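PDB 5JDD: titin from Homo sapiens, which forms part of the elastic filament of the muscle sarcomere, here three immunoglobulin domains in tandem from the I-band, where it probably works as a molecular spring. Local coordinates for residues D12-E17 and F87-H92; Y208-N213 and C223-K228. All blocks are in the same frame, centred on the assembly; numbering follows the deposited sequence.

How the interactions relate
Interactions 1 and 2 belong to the first and the third of three immunoglobulin domains strung in a row; their centres lie 58 Å apart on opposite sides of the chain's centre, and they share no strand. Both are surface contacts, but of different kinds. Interaction 1 joins neighbouring parallel strands within one sheet, so backbone hydrogen bonds do most of the work, and it runs on into the linker to the next domain. Interaction 2 spans the gap between the two sheets of a sandwich: Met225 packs on Trp210, and water links polar atoms at the more exposed end of the contact. Of the touching residues in the two contacts, only Trp210 is buried.

Interaction 1: D12-E17 and F87-H92; sequences DVTALE and FVETLH
Strand 13-16 pairs in parallel with the end of strand 80-89 at the margin of the first immunoglobulin domain, a backbone-driven surface contact that continues into the linker toward the second domain. Four hydrogen bonds zip the edge: Phe87 N to Val13 O (2.8 Å), Ala15 N to Phe87 O (3.0 Å), Glu89 N to Ala15 O and Glu17 N to Glu89 O. Phe87, Ala15 and Glu89 thus each use both N-H and C=O across the pairing: Glu89, for one, gives its N-H to Ala15 and takes that of Glu17.

Thr14, Leu16, Phe87 and Glu89 point to one face. Beta-branched Thr14 suits an extended strand and serves two neighbours: OG1 lies 3.8 Å from Phe87 CB, while CG2, anti to the backbone N, rests 3.4 Å from Glu89 OE2. The other carboxylate oxygen, Glu89 OE1, is bonded to His116 of the second domain. Asp12 OD2 meets the Phe87 ring at its edge, 3.9 Å from CE2, and Asp12 OD1 accepts the N-H of Lys85. Ala15 and Val88 face the other way, where the small methyl of Ala15 faces strand 21-27 of the other sheet and touches Val21.

Where strand 80-89 has ended, Leu91 CD2 meets Leu16 CD2 at 3.9 Å, the side chains crossing at about a right angle, and both leucines also touch His116. The extended Glu17 chain carries OE1 to a water, 2.7 Å away, that accepts the N-H of Leu91. With 13-16 as strand A' and 80-89 as strand G, this parallel pairing is a feature of I-set immunoglobulin domains that V-type domains share.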
# COMPACT_ATOMS: atom_id res chain seq x y z
N ASP A 12 34.10 -3.77 -11.77
CA ASP A 12 32.68 -4.09 -11.85
C ASP A 12 31.86 -2.91 -11.33
O ASP A 12 32.28 -2.19 -10.43
CB ASP A 12 32.33 -5.29 -10.96
CG ASP A 12 32.82 -6.62 -11.51
OD1 ASP A 12 33.40 -6.68 -12.62
OD2 ASP A 12 32.60 -7.63 -10.81
N VAL A 13 30.68 -2.74 -11.91
CA VAL A 13 29.71 -1.75 -11.47
C VAL A 13 28.39 -2.46 -11.17
O VAL A 13 27.95 -3.29 -11.97
CB VAL A 13 29.41 -0.73 -12.58
CG1 VAL A 13 28.33 0.26 -12.14
CG2 VAL A 13 30.65 -0.01 -12.99
N THR A 14 27.77 -2.12 -10.04
CA THR A 14 26.41 -2.53 -9.75
C THR A 14 25.60 -1.25 -9.65
O THR A 14 25.96 -0.35 -8.89
CB THR A 14 26.34 -3.29 -8.43
OG1 THR A 14 27.07 -4.52 -8.56
CG2 THR A 14 24.89 -3.62 -8.08
N ALA A 15 24.53 -1.15 -10.43
CA ALA A 15 23.74 0.07 -10.47
C ALA A 15 22.28 -0.22 -10.77
O ALA A 15 21.95 -1.26 -11.36
CB ALA A 15 24.30 1.04 -11.51
N LEU A 16 21.42 0.70 -10.37
CA LEU A 16 20.00 0.60 -10.64
C LEU A 16 19.69 0.86 -12.11
O LEU A 16 20.35 1.67 -12.76
CB LEU A 16 19.23 1.59 -9.76
CG LEU A 16 18.88 1.02 -8.39
CD1 LEU A 16 18.57 2.13 -7.40
CD2 LEU A 16 17.69 0.09 -8.54
N GLU A 17 18.69 0.15 -12.61
CA GLU A 17 18.16 0.40 -13.94
C GLU A 17 17.91 1.91 -14.11
O GLU A 17 17.49 2.58 -13.15
CB GLU A 17 16.86 -0.39 -14.13
CG GLU A 17 16.25 -0.29 -15.52
CD GLU A 17 15.14 -1.29 -15.76
OE1 GLU A 17 14.79 -2.08 -14.85
OE2 GLU A 17 14.61 -1.30 -16.90
N PHE A 87 26.37 -5.16 -13.39
CA PHE A 87 25.18 -5.81 -12.85
C PHE A 87 24.11 -4.75 -12.70
O PHE A 87 24.34 -3.69 -12.09
CB PHE A 87 25.52 -6.43 -11.49
CG PHE A 87 26.52 -7.53 -11.57
CD1 PHE A 87 26.13 -8.81 -11.94
CD2 PHE A 87 27.86 -7.29 -11.29
CE1 PHE A 87 27.05 -9.84 -12.02
CE2 PHE A 87 28.80 -8.32 -11.38
CZ PHE A 87 28.39 -9.60 -11.75
N VAL A 88 22.95 -5.01 -13.29
CA VAL A 88 21.84 -4.05 -13.27
C VAL A 88 20.82 -4.49 -12.24
O VAL A 88 20.17 -5.52 -12.41
CB VAL A 88 21.18 -3.94 -14.65
CG1 VAL A 88 20.04 -2.92 -14.62
CG2 VAL A 88 22.20 -3.55 -15.72
N GLU A 89 20.67 -3.72 -11.16
CA GLU A 89 19.63 -4.03 -10.18
C GLU A 89 18.31 -3.51 -10.73
O GLU A 89 18.25 -2.42 -11.31
CB GLU A 89 19.96 -3.45 -8.79
CG GLU A 89 21.18 -4.12 -8.14
CD GLU A 89 21.34 -3.80 -6.66
OE1 GLU A 89 20.56 -3.00 -6.11
OE2 GLU A 89 22.27 -4.37 -6.04
N THR A 90 17.25 -4.29 -10.58
CA THR A 90 15.93 -3.85 -10.99
C THR A 90 15.05 -3.74 -9.76
O THR A 90 15.26 -4.44 -8.76
CB THR A 90 15.28 -4.84 -11.97
OG1 THR A 90 15.10 -6.10 -11.32
CG2 THR A 90 16.16 -5.01 -13.20
N LEU A 91 14.06 -2.85 -9.82
CA LEU A 91 13.10 -2.71 -8.73
C LEU A 91 12.16 -3.90 -8.75
O LEU A 91 11.57 -4.21 -9.78
CB LEU A 91 12.29 -1.43 -8.91
CG LEU A 91 13.06 -0.11 -8.94
CD1 LEU A 91 12.12 1.06 -9.16
CD2 LEU A 91 13.88 0.09 -7.67
N HIS A 92 12.03 -4.57 -7.61
CA HIS A 92 11.15 -5.73 -7.56
C HIS A 92 10.54 -5.94 -6.18
O HIS A 92 11.00 -5.39 -5.18
CB HIS A 92 11.89 -6.99 -8.01
CG HIS A 92 13.09 -7.33 -7.17
ND1 HIS A 92 14.34 -6.80 -7.41
CD2 HIS A 92 13.23 -8.16 -6.11
CE1 HIS A 92 15.20 -7.28 -6.52
NE2 HIS A 92 14.55 -8.11 -5.73
O HOH W 1 13.74 -1.58 -12.36

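Interaction 2: Y208-N213 and C223-K228; sequences YKWLKN and CQMRTK
Between the two sheets of the third immunoglobulin sandwich, Met225 of strand 223-228 forms a Met-aromatic contact with Trp210 of strand 209-212, the tryptophan that fills the core of I-set domains. The two strands belong to opposite sheets, so side chains and water, rather than backbone pairing, join them: the nearest CA atoms, those of Trp210 and Met225, are 8.3 Å apart.

The side chains of Trp210 and Met225 lie alongside each other and run in opposing senses. Met225 CG sits beside its backbone N, anti to the carbonyl carbon (chi1 -74°), and the chain reaches the pyrrole part of the indole obliquely, with CG 3.5 Å and SD 3.4 Å from Trp210 CD1. The sulfur stands 53° off the normal of the five-membered ring. A flexible, polarisable thioether suits this place, since it can follow the contour of a rigid indole. Phe249 packs edge-to-face with Trp210, and Leu234 touches both Trp210 and Met225.

The indole N-H of the buried Trp210 finds its acceptor in a water: NE1 donates at 2.8 Å, and the same water donates to Arg226 O.

Tyr208 lies at the more exposed side. Its ring edge meets Met225 CB, and its plane meets that of His232 at about 45°. The amphipathic tyrosine fits this border, packing with its ring while its hydroxyl joins a water bridge. His232 ND1 also bonds Thr227 OG1, and a second water lying in the plane of the tyrosine ring stands 2.6 Å from Tyr208 OH and 2.8 Å from Thr227 OG1.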
# COMPACT_ATOMS: atom_id res chain seq x y z
N TYR A 208 -21.49 2.15 14.63
CA TYR A 208 -22.94 2.04 14.71
C TYR A 208 -23.57 3.38 15.06
O TYR A 208 -22.89 4.33 15.46
CB TYR A 208 -23.33 1.03 15.79
CG TYR A 208 -22.99 1.51 17.19
CD1 TYR A 208 -23.91 2.23 17.94
CD2 TYR A 208 -21.74 1.26 17.76
CE1 TYR A 208 -23.61 2.69 19.20
CE2 TYR A 208 -21.43 1.71 19.04
CZ TYR A 208 -22.38 2.43 19.75
OH TYR A 208 -22.13 2.91 21.03
N LYS A 209 -24.89 3.43 14.94
CA LYS A 209 -25.67 4.54 15.49
C LYS A 209 -27.04 4.03 15.90
O LYS A 209 -27.46 2.93 15.52
CB LYS A 209 -25.81 5.68 14.48
CG LYS A 209 -26.60 5.31 13.26
CD LYS A 209 -26.46 6.36 12.17
CE LYS A 209 -27.13 5.88 10.89
NZ LYS A 209 -26.96 6.86 9.77
N TRP A 210 -27.72 4.84 16.69
CA TRP A 210 -29.09 4.54 17.09
C TRP A 210 -30.01 5.63 16.60
O TRP A 210 -29.63 6.82 16.61
CB TRP A 210 -29.19 4.47 18.61
CG TRP A 210 -28.47 3.32 19.25
CD1 TRP A 210 -27.14 3.26 19.57
CD2 TRP A 210 -29.04 2.08 19.69
NE1 TRP A 210 -26.85 2.05 20.17
CE2 TRP A 210 -28.01 1.31 20.26
CE3 TRP A 210 -30.34 1.55 19.65
CZ2 TRP A 210 -28.22 0.03 20.78
CZ3 TRP A 210 -30.55 0.27 20.18
CH2 TRP A 210 -29.50 -0.47 20.74
N LEU A 211 -31.20 5.24 16.16
CA LEU A 211 -32.20 6.20 15.70
C LEU A 211 -33.44 6.12 16.56
O LEU A 211 -33.82 5.03 17.03
CB LEU A 211 -32.62 5.89 14.26
CG LEU A 211 -31.52 5.57 13.24
CD1 LEU A 211 -32.13 5.24 11.87
CD2 LEU A 211 -30.54 6.73 13.11
N LYS A 212 -34.08 7.27 16.75
CA LYS A 212 -35.39 7.37 17.38
C LYS A 212 -36.33 7.90 16.31
O LYS A 212 -36.16 9.02 15.83
CB LYS A 212 -35.34 8.32 18.57
CG LYS A 212 -36.70 8.56 19.24
CD LYS A 212 -36.58 9.62 20.31
CE LYS A 212 -37.91 9.82 21.03
NZ LYS A 212 -37.73 10.91 22.06
N ASN A 213 -37.31 7.08 15.92
CA ASN A 213 -38.16 7.39 14.77
C ASN A 213 -37.35 7.89 13.56
O ASN A 213 -37.70 8.88 12.92
CB ASN A 213 -39.25 8.40 15.15
CG ASN A 213 -40.17 7.87 16.22
OD1 ASN A 213 -40.42 6.67 16.30
ND2 ASN A 213 -40.69 8.77 17.06
N CYS A 223 -29.62 9.52 27.55
CA CYS A 223 -29.49 8.44 26.57
C CYS A 223 -28.04 8.05 26.41
O CYS A 223 -27.27 8.70 25.69
CB CYS A 223 -30.06 8.87 25.21
SG CYS A 223 -31.84 9.18 25.25
N GLN A 224 -27.65 6.98 27.10
CA GLN A 224 -26.27 6.52 27.04
C GLN A 224 -26.14 5.29 26.15
O GLN A 224 -26.91 4.33 26.26
CB GLN A 224 -25.73 6.25 28.45
CG GLN A 224 -25.70 7.50 29.32
CD GLN A 224 -25.22 7.23 30.73
OE1 GLN A 224 -24.52 6.25 30.99
NE2 GLN A 224 -25.59 8.10 31.66
N MET A 225 -25.17 5.33 25.25
CA MET A 225 -24.94 4.26 24.29
C MET A 225 -23.57 3.65 24.51
O MET A 225 -22.55 4.34 24.39
CB MET A 225 -25.07 4.79 22.86
CG MET A 225 -26.52 5.04 22.48
SD MET A 225 -26.84 6.23 21.15
CE MET A 225 -26.43 7.78 21.98
N ARG A 226 -23.54 2.37 24.83
CA ARG A 226 -22.29 1.72 25.22
C ARG A 226 -22.08 0.37 24.54
O ARG A 226 -23.02 -0.27 24.08
CB ARG A 226 -22.27 1.49 26.73
CG ARG A 226 -22.32 2.75 27.56
CD ARG A 226 -22.06 2.43 29.03
NE ARG A 226 -22.08 3.64 29.86
CZ ARG A 226 -21.03 4.44 30.05
NH1 ARG A 226 -19.85 4.18 29.48
NH2 ARG A 226 -21.16 5.50 30.83
N THR A 227 -20.82 -0.06 24.52
CA THR A 227 -20.44 -1.33 23.94
C THR A 227 -19.78 -2.23 24.99
O THR A 227 -18.93 -1.78 25.76
CB THR A 227 -19.46 -1.09 22.79
OG1 THR A 227 -20.09 -0.28 21.79
CG2 THR A 227 -19.02 -2.42 22.16
N LYS A 228 -20.19 -3.50 25.03
CA LYS A 228 -19.56 -4.51 25.89
C LYS A 228 -19.40 -5.77 25.07
O LYS A 228 -20.39 -6.43 24.76
CB LYS A 228 -20.45 -4.85 27.08
CG LYS A 228 -20.66 -3.76 28.09
CD LYS A 228 -21.56 -4.25 29.22
CE LYS A 228 -21.04 -5.55 29.82
NZ LYS A 228 -19.65 -5.39 30.35
O HOH W 2 -19.93 2.47 22.29
O HOH W 3 -24.65 1.27 21.78